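Local coordinates for periplasmic protein (PDB 4FGQ) that is probably a calcium-dependent cysteine protease of the bacterial periplasm, with a transglutaminase-like fold, at residues E48-Y59 and L137-L145; W31-K40 and I92-V100. All blocks are in the same frame, centred on the assembly; numbering follows the deposited sequence.

Contact 1. Residues E48-Y59 and L137-L145; sequences EKVNSFFNQFNY and LDSLESKIL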
loop_
_atom_site.group_PDB
_atom_site.type_symbol
_atom_site.label_atom_id
_atom_site.label_comp_id
_atom_site.label_asym_id
_atom_site.label_seq_id
_atom_site.Cartn_x
_atom_site.Cartn_y
_atom_site.Cartn_z
ATOM N N GLU A 48 10.919 1.838 -5.401
ATOM C CA GLU A 48 10.944 3.283 -5.621
ATOM C C GLU A 48 9.837 3.765 -6.550
ATOM O O GLU A 48 9.174 4.768 -6.276
ATOM C CB GLU A 48 12.304 3.710 -6.160
ATOM C CG GLU A 48 13.401 3.670 -5.125
ATOM C CD GLU A 48 14.743 4.075 -5.689
ATOM O OE1 GLU A 48 14.857 4.222 -6.933
ATOM O OE2 GLU A 48 15.690 4.233 -4.885
ATOM N N LYS A 49 9.623 3.043 -7.637
ATOM C CA LYS A 49 8.659 3.493 -8.633
ATOM C C LYS A 49 7.205 3.217 -8.233
ATOM O O LYS A 49 6.322 4.016 -8.534
ATOM C CB LYS A 49 9.012 2.942 -10.022
ATOM C CG LYS A 49 10.287 3.564 -10.562
ATOM C CD LYS A 49 10.612 3.089 -11.975
ATOM C CE LYS A 49 11.914 3.725 -12.464
ATOM N NZ LYS A 49 12.314 3.269 -13.832
ATOM N N VAL A 50 6.939 2.121 -7.523
ATOM C CA VAL A 50 5.592 1.927 -6.994
ATOM C C VAL A 50 5.317 3.006 -5.949
ATOM O O VAL A 50 4.235 3.620 -5.915
ATOM C CB VAL A 50 5.409 0.519 -6.395
ATOM C CG1 VAL A 50 4.038 0.404 -5.696
ATOM C CG2 VAL A 50 5.526 -0.513 -7.500
ATOM N N ASN A 51 6.314 3.269 -5.113
ATOM C CA ASN A 51 6.169 4.305 -4.079
ATOM C C ASN A 51 5.864 5.675 -4.694
ATOM O O ASN A 51 4.885 6.330 -4.320
ATOM C CB ASN A 51 7.435 4.369 -3.219
ATOM C CG ASN A 51 7.207 5.042 -1.881
ATOM O OD1 ASN A 51 6.207 4.782 -1.194
ATOM N ND2 ASN A 51 8.149 5.911 -1.493
ATOM N N SER A 52 6.689 6.098 -5.646
ATOM C CA SER A 52 6.545 7.428 -6.250
ATOM C C SER A 52 5.291 7.555 -7.118
ATOM O O SER A 52 4.654 8.624 -7.156
ATOM C CB SER A 52 7.814 7.819 -7.021
ATOM O OG SER A 52 8.030 6.995 -8.165
ATOM N N PHE A 53 4.921 6.471 -7.802
ATOM C CA PHE A 53 3.710 6.486 -8.623
ATOM C C PHE A 53 2.506 6.789 -7.754
ATOM O O PHE A 53 1.715 7.676 -8.067
ATOM C CB PHE A 53 3.488 5.140 -9.335
ATOM C CG PHE A 53 2.259 5.123 -10.220
ATOM C CD1 PHE A 53 2.305 5.638 -11.500
ATOM C CD2 PHE A 53 1.065 4.583 -9.763
ATOM C CE1 PHE A 53 1.170 5.624 -12.314
ATOM C CE2 PHE A 53 -0.067 4.570 -10.564
ATOM C CZ PHE A 53 -0.016 5.089 -11.842
ATOM N N PHE A 54 2.358 6.044 -6.668
ATOM C CA PHE A 54 1.170 6.249 -5.839
ATOM C C PHE A 54 1.239 7.491 -4.979
ATOM O O PHE A 54 0.201 8.035 -4.617
ATOM C CB PHE A 54 0.840 4.982 -5.044
ATOM C CG PHE A 54 0.274 3.912 -5.917
ATOM C CD1 PHE A 54 -0.925 4.128 -6.571
ATOM C CD2 PHE A 54 0.977 2.745 -6.176
ATOM C CE1 PHE A 54 -1.457 3.182 -7.428
ATOM C CE2 PHE A 54 0.442 1.782 -7.035
ATOM C CZ PHE A 54 -0.777 2.007 -7.658
ATOM N N ASN A 55 2.445 7.978 -4.687
ATOM C CA ASN A 55 2.541 9.155 -3.817
ATOM C C ASN A 55 2.021 10.440 -4.440
ATOM O O ASN A 55 1.817 11.426 -3.730
ATOM C CB ASN A 55 3.952 9.347 -3.260
ATOM C CG ASN A 55 4.198 8.498 -2.042
ATOM O OD1 ASN A 55 3.249 7.983 -1.443
ATOM N ND2 ASN A 55 5.464 8.330 -1.667
ATOM N N GLN A 56 1.783 10.404 -5.750
ATOM C CA GLN A 56 1.229 11.532 -6.512
ATOM C C GLN A 56 -0.291 11.666 -6.378
ATOM O O GLN A 56 -0.852 12.648 -6.838
ATOM C CB GLN A 56 1.517 11.353 -8.020
ATOM C CG GLN A 56 0.496 10.389 -8.691
ATOM C CD GLN A 56 0.578 10.309 -10.187
ATOM O OE1 GLN A 56 0.330 11.291 -10.893
ATOM N NE2 GLN A 56 0.892 9.123 -10.694
ATOM N N PHE A 57 -0.967 10.667 -5.810
ATOM C CA PHE A 57 -2.438 10.678 -5.742
ATOM C C PHE A 57 -2.956 11.579 -4.604
ATOM O O PHE A 57 -2.175 12.085 -3.799
ATOM C CB PHE A 57 -2.977 9.242 -5.555
ATOM C CG PHE A 57 -2.962 8.391 -6.809
ATOM C CD1 PHE A 57 -1.779 8.026 -7.415
ATOM C CD2 PHE A 57 -4.147 7.898 -7.332
ATOM C CE1 PHE A 57 -1.776 7.240 -8.568
ATOM C CE2 PHE A 57 -4.154 7.106 -8.468
ATOM C CZ PHE A 57 -2.957 6.773 -9.085
ATOM N N ASN A 58 -4.271 11.797 -4.556
ATOM C CA ASN A 58 -4.894 12.625 -3.523
ATOM C C ASN A 58 -4.808 11.973 -2.147
ATOM O O ASN A 58 -5.236 10.833 -1.975
ATOM C CB ASN A 58 -6.369 12.864 -3.863
ATOM C CG ASN A 58 -6.553 13.842 -5.002
ATOM O OD1 ASN A 58 -5.833 14.831 -5.097
ATOM N ND2 ASN A 58 -7.527 13.576 -5.868
ATOM N N TYR A 59 -4.273 12.698 -1.167
ATOM C CA TYR A 59 -4.152 12.194 0.197
ATOM C C TYR A 59 -5.325 12.690 1.044
ATOM O O TYR A 59 -5.494 13.895 1.231
ATOM C CB TYR A 59 -2.834 12.680 0.789
ATOM C CG TYR A 59 -2.488 12.122 2.149
ATOM C CD1 TYR A 59 -2.837 12.811 3.310
ATOM C CD2 TYR A 59 -1.791 10.932 2.271
ATOM C CE1 TYR A 59 -2.494 12.303 4.563
ATOM C CE2 TYR A 59 -1.446 10.428 3.499
ATOM C CZ TYR A 59 -1.807 11.117 4.641
ATOM O OH TYR A 59 -1.450 10.595 5.857
ATOM N N LEU A 137 8.046 2.655 3.180
ATOM C CA LEU A 137 7.406 3.314 2.040
ATOM C C LEU A 137 6.208 4.097 2.585
ATOM O O LEU A 137 5.196 3.502 3.009
ATOM C CB LEU A 137 6.934 2.282 1.015
ATOM C CG LEU A 137 8.003 1.763 0.047
ATOM C CD1 LEU A 137 9.006 0.835 0.756
ATOM C CD2 LEU A 137 7.340 1.048 -1.133
ATOM N N ASP A 138 6.336 5.425 2.581
ATOM C CA ASP A 138 5.405 6.323 3.256
ATOM C C ASP A 138 4.711 7.186 2.224
ATOM O O ASP A 138 5.208 7.339 1.105
ATOM C CB ASP A 138 6.213 7.205 4.218
ATOM C CG ASP A 138 5.378 7.821 5.319
ATOM O OD1 ASP A 138 4.149 7.923 5.168
ATOM O OD2 ASP A 138 5.982 8.226 6.335
ATOM N N SER A 139 3.557 7.727 2.608
ATOM C CA SER A 139 2.808 8.681 1.802
ATOM C C SER A 139 3.087 10.137 2.211
ATOM O O SER A 139 2.677 11.068 1.516
ATOM C CB SER A 139 1.304 8.395 1.930
ATOM O OG SER A 139 0.954 8.149 3.286
ATOM N N LEU A 140 3.768 10.326 3.335
ATOM C CA LEU A 140 4.135 11.667 3.812
ATOM C C LEU A 140 5.650 11.881 3.861
ATOM O O LEU A 140 6.155 12.730 4.603
ATOM C CB LEU A 140 3.530 11.937 5.204
ATOM C CG LEU A 140 2.007 11.952 5.293
ATOM C CD1 LEU A 140 1.581 12.199 6.738
ATOM C CD2 LEU A 140 1.425 13.032 4.386
ATOM N N GLU A 141 6.372 11.103 3.060
ATOM C CA GLU A 141 7.810 11.239 2.932
ATOM C C GLU A 141 8.118 10.583 1.599
ATOM O O GLU A 141 7.675 9.463 1.355
ATOM C CB GLU A 141 8.506 10.485 4.072
ATOM C CG GLU A 141 10.002 10.297 3.885
ATOM C CD GLU A 141 10.728 11.612 3.692
ATOM O OE1 GLU A 141 10.748 12.434 4.642
ATOM O OE2 GLU A 141 11.279 11.825 2.588
ATOM N N SER A 142 8.826 11.279 0.718
ATOM C CA SER A 142 9.130 10.707 -0.592
ATOM C C SER A 142 10.258 9.696 -0.555
ATOM O O SER A 142 10.316 8.814 -1.399
ATOM C CB SER A 142 9.474 11.790 -1.608
ATOM O OG SER A 142 8.300 12.418 -2.102
ATOM N N LYS A 143 11.173 9.851 0.392
ATOM C CA LYS A 143 12.296 8.927 0.492
ATOM C C LYS A 143 11.874 7.613 1.130
ATOM O O LYS A 143 11.046 7.583 2.045
ATOM C CB LYS A 143 13.422 9.534 1.323
ATOM C CG LYS A 143 14.086 10.762 0.709
ATOM C CD LYS A 143 15.181 11.251 1.642
ATOM C CE LYS A 143 15.723 12.604 1.229
ATOM N NZ LYS A 143 16.555 13.187 2.322
ATOM N N ILE A 144 12.455 6.528 0.635
ATOM C CA ILE A 144 12.360 5.242 1.312
ATOM C C ILE A 144 13.539 5.165 2.287
ATOM O O ILE A 144 14.715 5.176 1.883
ATOM C CB ILE A 144 12.391 4.083 0.297
ATOM C CG1 ILE A 144 11.144 4.149 -0.599
ATOM C CG2 ILE A 144 12.481 2.731 1.017
ATOM C CD1 ILE A 144 11.154 3.129 -1.748
ATOM N N LEU A 145 13.220 5.087 3.577
ATOM C CA LEU A 145 14.206 5.201 4.642
ATOM C C LEU A 145 14.117 3.982 5.554
ATOM O O LEU A 145 13.036 3.416 5.730
ATOM C CB LEU A 145 13.939 6.471 5.473
ATOM C CG LEU A 145 14.178 7.791 4.731
ATOM C CD1 LEU A 145 13.612 8.981 5.506
ATOM C CD2 LEU A 145 15.663 7.992 4.458
HETATM O O HOH W 1 8.397 6.851 1.263
HETATM O O HOH W 2 2.689 11.735 -1.000
HETATM O O HOH W 3 7.699 8.733 -3.408
#

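Contact 2. Residues W31-K40 and I92-V100; sequences WGNLIDSLKK and IKYFTLVAV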
loop_
_atom_site.group_PDB
_atom_site.type_symbol
_atom_site.label_atom_id
_atom_site.label_comp_id
_atom_site.label_asym_id
_atom_site.label_seq_id
_atom_site.Cartn_x
_atom_site.Cartn_y
_atom_site.Cartn_z
ATOM N N TRP A 31 -1.734 2.520 -14.227
ATOM C CA TRP A 31 -1.458 1.511 -13.205
ATOM C C TRP A 31 -1.016 0.206 -13.873
ATOM O O TRP A 31 -0.033 -0.418 -13.457
ATOM C CB TRP A 31 -2.726 1.292 -12.383
ATOM C CG TRP A 31 -2.611 0.359 -11.229
ATOM C CD1 TRP A 31 -1.483 0.016 -10.537
ATOM C CD2 TRP A 31 -3.694 -0.345 -10.617
ATOM N NE1 TRP A 31 -1.805 -0.878 -9.529
ATOM C CE2 TRP A 31 -3.150 -1.110 -9.563
ATOM C CE3 TRP A 31 -5.069 -0.408 -10.867
ATOM C CZ2 TRP A 31 -3.946 -1.925 -8.756
ATOM C CZ3 TRP A 31 -5.852 -1.221 -10.061
ATOM C CH2 TRP A 31 -5.289 -1.964 -9.024
ATOM N N GLY A 32 -1.752 -0.206 -14.899
ATOM C CA GLY A 32 -1.403 -1.407 -15.644
ATOM C C GLY A 32 -0.048 -1.272 -16.317
ATOM O O GLY A 32 0.758 -2.207 -16.289
ATOM N N ASN A 33 0.209 -0.115 -16.931
ATOM C CA ASN A 33 1.498 0.113 -17.578
ATOM C C ASN A 33 2.638 0.096 -16.554
ATOM O O ASN A 33 3.720 -0.422 -16.841
ATOM C CB ASN A 33 1.502 1.416 -18.385
ATOM C CG ASN A 33 0.612 1.345 -19.620
ATOM O OD1 ASN A 33 0.243 0.261 -20.074
ATOM N ND2 ASN A 33 0.278 2.506 -20.178
ATOM N N LEU A 34 2.389 0.642 -15.360
ATOM C CA LEU A 34 3.373 0.614 -14.276
ATOM C C LEU A 34 3.752 -0.818 -13.938
ATOM O O LEU A 34 4.946 -1.167 -13.875
ATOM C CB LEU A 34 2.812 1.306 -13.023
ATOM C CG LEU A 34 3.659 1.222 -11.746
ATOM C CD1 LEU A 34 4.803 2.207 -11.809
ATOM C CD2 LEU A 34 2.808 1.478 -10.509
ATOM N N ILE A 35 2.742 -1.657 -13.721
ATOM C CA ILE A 35 2.999 -3.058 -13.366
ATOM C C ILE A 35 3.786 -3.759 -14.469
ATOM O O ILE A 35 4.784 -4.418 -14.188
ATOM C CB ILE A 35 1.701 -3.822 -13.051
ATOM C CG1 ILE A 35 1.095 -3.292 -11.745
ATOM C CG2 ILE A 35 1.980 -5.310 -12.911
ATOM C CD1 ILE A 35 -0.326 -3.741 -11.495
ATOM N N ASP A 36 3.367 -3.587 -15.721
ATOM C CA ASP A 36 4.085 -4.202 -16.836
ATOM C C ASP A 36 5.543 -3.751 -16.899
ATOM O O ASP A 36 6.443 -4.559 -17.161
ATOM C CB ASP A 36 3.394 -3.882 -18.165
ATOM C CG ASP A 36 2.404 -4.955 -18.586
ATOM O OD1 ASP A 36 2.487 -6.086 -18.058
ATOM O OD2 ASP A 36 1.555 -4.671 -19.458
ATOM N N SER A 37 5.768 -2.464 -16.652
ATOM C CA SER A 37 7.088 -1.855 -16.811
ATOM C C SER A 37 8.057 -2.274 -15.712
ATOM O O SER A 37 9.271 -2.212 -15.899
ATOM C CB SER A 37 6.985 -0.328 -16.846
ATOM O OG SER A 37 6.842 0.223 -15.546
ATOM N N LEU A 38 7.522 -2.700 -14.573
ATOM C CA LEU A 38 8.367 -3.011 -13.417
ATOM C C LEU A 38 8.677 -4.493 -13.239
ATOM O O LEU A 38 9.532 -4.849 -12.436
ATOM C CB LEU A 38 7.757 -2.460 -12.124
ATOM C CG LEU A 38 7.737 -0.937 -12.017
ATOM C CD1 LEU A 38 7.058 -0.536 -10.710
ATOM C CD2 LEU A 38 9.148 -0.391 -12.084
ATOM N N LYS A 39 7.995 -5.362 -13.973
ATOM C CA LYS A 39 8.346 -6.777 -13.943
ATOM C C LYS A 39 9.800 -6.973 -14.371
ATOM O O LYS A 39 10.250 -6.365 -15.346
ATOM C CB LYS A 39 7.397 -7.585 -14.829
ATOM C CG LYS A 39 5.972 -7.636 -14.277
ATOM C CD LYS A 39 5.060 -8.461 -15.174
ATOM C CE LYS A 39 3.654 -8.543 -14.590
ATOM N NZ LYS A 39 2.683 -9.186 -15.524
ATOM N N LYS A 40 10.526 -7.803 -13.629
ATOM C CA LYS A 40 11.917 -8.147 -13.945
ATOM C C LYS A 40 12.869 -6.944 -13.876
ATOM O O LYS A 40 13.877 -6.898 -14.577
ATOM C CB LYS A 40 12.011 -8.851 -15.305
ATOM C CG LYS A 40 11.177 -10.122 -15.372
ATOM C CD LYS A 40 11.138 -10.700 -16.779
ATOM C CE LYS A 40 10.305 -11.971 -16.827
ATOM N NZ LYS A 40 10.817 -12.999 -15.883
ATOM N N ILE A 92 -2.579 -0.149 -1.654
ATOM C CA ILE A 92 -2.381 -0.269 -3.094
ATOM C C ILE A 92 -0.904 -0.469 -3.447
ATOM O O ILE A 92 -0.581 -1.204 -4.385
ATOM C CB ILE A 92 -3.067 0.868 -3.913
ATOM C CG1 ILE A 92 -2.968 0.560 -5.410
ATOM C CG2 ILE A 92 -2.457 2.225 -3.594
ATOM C CD1 ILE A 92 -3.996 1.297 -6.264
ATOM N N LYS A 93 -0.003 0.147 -2.684
ATOM C CA LYS A 93 1.422 -0.090 -2.900
ATOM C C LYS A 93 1.760 -1.559 -2.680
ATOM O O LYS A 93 2.522 -2.149 -3.453
ATOM C CB LYS A 93 2.268 0.787 -1.978
ATOM C CG LYS A 93 2.301 2.260 -2.388
ATOM C CD LYS A 93 3.065 3.079 -1.353
ATOM C CE LYS A 93 2.873 4.585 -1.577
ATOM N NZ LYS A 93 3.615 5.358 -0.525
ATOM N N TYR A 94 1.200 -2.131 -1.617
ATOM C CA TYR A 94 1.414 -3.537 -1.291
ATOM C C TYR A 94 0.966 -4.440 -2.443
ATOM O O TYR A 94 1.750 -5.238 -2.954
ATOM C CB TYR A 94 0.688 -3.918 0.009
ATOM C CG TYR A 94 0.581 -5.420 0.208
ATOM C CD1 TYR A 94 1.671 -6.166 0.645
ATOM C CD2 TYR A 94 -0.605 -6.090 -0.073
ATOM C CE1 TYR A 94 1.565 -7.564 0.820
ATOM C CE2 TYR A 94 -0.715 -7.460 0.080
ATOM C CZ TYR A 94 0.369 -8.192 0.523
ATOM O OH TYR A 94 0.233 -9.554 0.670
ATOM N N PHE A 95 -0.289 -4.318 -2.861
ATOM C CA PHE A 95 -0.793 -5.214 -3.904
ATOM C C PHE A 95 -0.050 -5.030 -5.222
ATOM O O PHE A 95 0.184 -5.992 -5.962
ATOM C CB PHE A 95 -2.308 -5.065 -4.084
ATOM C CG PHE A 95 -3.098 -5.805 -3.050
ATOM C CD1 PHE A 95 -3.102 -7.197 -3.035
ATOM C CD2 PHE A 95 -3.820 -5.120 -2.081
ATOM C CE1 PHE A 95 -3.826 -7.901 -2.077
ATOM C CE2 PHE A 95 -4.548 -5.813 -1.117
ATOM C CZ PHE A 95 -4.551 -7.206 -1.113
ATOM N N THR A 96 0.357 -3.804 -5.503
ATOM C CA THR A 96 1.038 -3.527 -6.760
ATOM C C THR A 96 2.437 -4.138 -6.746
ATOM O O THR A 96 2.872 -4.723 -7.736
ATOM C CB THR A 96 1.111 -2.022 -7.024
ATOM O OG1 THR A 96 -0.221 -1.503 -7.095
ATOM C CG2 THR A 96 1.810 -1.734 -8.349
ATOM N N LEU A 97 3.126 -4.034 -5.608
ATOM C CA LEU A 97 4.455 -4.644 -5.483
ATOM C C LEU A 97 4.396 -6.164 -5.596
ATOM O O LEU A 97 5.269 -6.773 -6.216
ATOM C CB LEU A 97 5.150 -4.196 -4.194
ATOM C CG LEU A 97 5.732 -2.780 -4.366
ATOM C CD1 LEU A 97 5.955 -2.125 -3.005
ATOM C CD2 LEU A 97 7.058 -2.832 -5.167
ATOM N N VAL A 98 3.375 -6.780 -5.012
ATOM C CA VAL A 98 3.187 -8.225 -5.167
ATOM C C VAL A 98 2.982 -8.549 -6.649
ATOM O O VAL A 98 3.560 -9.503 -7.178
ATOM C CB VAL A 98 2.014 -8.738 -4.300
ATOM C CG1 VAL A 98 1.663 -10.181 -4.666
ATOM C CG2 VAL A 98 2.361 -8.605 -2.811
ATOM N N ALA A 99 2.201 -7.716 -7.333
ATOM C CA ALA A 99 1.929 -7.917 -8.757
ATOM C C ALA A 99 3.172 -7.841 -9.646
ATOM O O ALA A 99 3.227 -8.507 -10.685
ATOM C CB ALA A 99 0.861 -6.924 -9.257
ATOM N N VAL A 100 4.165 -7.032 -9.268
ATOM C CA VAL A 100 5.342 -6.891 -10.125
ATOM C C VAL A 100 6.402 -7.921 -9.774
ATOM O O VAL A 100 7.414 -8.050 -10.473
ATOM C CB VAL A 100 5.956 -5.460 -10.136
ATOM C CG1 VAL A 100 4.895 -4.404 -10.457
ATOM C CG2 VAL A 100 6.628 -5.153 -8.831
HETATM O O HOH W 4 9.277 -9.569 -11.556
#

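Contact 1. Residues E48-Y59 and L137-L145
Asn55 and Asn51, one turn apart on helix 43-55, push their amides into the loop between strands 135-137 and 145-146. Asn55 ND2 donates to Asp138 O at 3.0 Å; the nitrogen lies in the carbonyl plane, but the hydrogen bond is bent, 146° at the hydrogen. Asn51 is the more buried of the pair. With CG anti to the backbone N (chi1 -160°), the two ends of its amide meet different aliphatic side chains: OD1 sits 3.4 Å from Leu137 CB, and ND2 is 3.6 Å from Ile144 CG1. Beyond, ND2 donates to a water at 2.9 Å, which also accepts from Asp138 N and lies within bonding distance of the carbonyls of Glu141 and Lys143, which share its protons. Both asparagine OD1 atoms accept from Lys93 NZ of helix 86-100.

The other side is looser. Leu140, an exposed residue, lays CD2 over one face of the Tyr59 ring, 4.0 Å from the centroid, a CH-pi contact, while Ser139 OG stands at the ring edge, 3.3 Å from CE2. Between them and the helix a second water joins Asn55 O to Ser139 O. A third, toward Ser142, takes the remaining N-H of Asn55 ND2.

Inside the loop, Asp138 OD1 accepts from Leu140 N at 3.0 Å, making an Asx turn, and also from His121 NE2; Arg150 forms a salt bridge with OD2. The bond to His121, with Cys86 at the start of helix 86-100, is consistent with the Cys-His-Asp triad of transglutaminase-like cysteine proteases; Tyr59 packs on His121 and Cys86. The asparagines thus grip the backbone and water of the loop and leave the Asp138 carboxylate, turned away from the helix, to pair with His121 and Arg150.

Contact 2. Residues W31-K40 and I92-V100
Two helices of the helical half of the protein, 22-38 and 86-100, pack here; the axes of their segments 31-38 and 92-100 cross at -43° and come within 9.2 Å. The polar point of the interface is Trp31 NE1, which donates to Thr96 OG1 at 3.0 Å with an N-H...O angle of 155°, the oxygen standing somewhat out of the indole plane. Thr96 OG1 in turn donates to Ile92 O, one turn back in its own helix, at 2.8 Å. The hydroxyl thus accepts one hydrogen bond from Trp31 and donates one to Ile92 O. That carbonyl also takes the backbone N-H of Thr96, and the two donors reach it from opposite faces. Ile92 CD1 lies over one face of the indole near its rim, 4.1 Å from CZ2.

Helix 86-100 starts at Cys86, and about that end cluster Asp85, Glu87 and Asp88, residues seen to bind calcium in this protein, though no ion is bound here; a central helix with a cysteine at its N terminus is the hallmark of papain-like and transglutaminase-like folds. The present contact buries the later turns of this helix against helix 22-38, while helix 43-55 closes in through Phe54, whose ring meets Trp31 edge-to-face.

Farther along, the packing is mainly methyl against methyl. A chi1 of -60° that turns Thr96 OG1 to Trp31 and Ile92 O leaves CG2 facing Ile35 CG1, at 3.8 Å, and Ile35 CD1 leans on the methyl of Ala99. Val100 CG1, the branch beside its own backbone N, presses into the backbone of the facing helix, 3.7 Å from Ile35 CA, and also touches Leu38 CB at 3.8 Å. At the exposed end, a water accepts from Lys40 N and donates to Val100 O, and the extended Lys39 chain lies alongside the carbonyl of Ala99.

How the contacts relate
From the N terminus the chain meets segment 31-40 first, then 48-59, 92-100 and 137-145, so the two contacts cross rather than nest. Contact 2 closes a loop of 51 residues that holds helices 43-55 and 75-81, bringing helix 86-100 back against helix 22-38. Contact 1 opens inside that loop and closes 77 residues later, after helix 86-100 and the first strands of the antiparallel sheet, tying the helical part to the sheet's edge. They touch directly: Lys93, on the side of helix 86-100 away from contact 2, reaches contact 1, while Phe54 packs on Thr96. Helix 43-55 thus serves contact 1 on one face and packs against both helices of contact 2 on another.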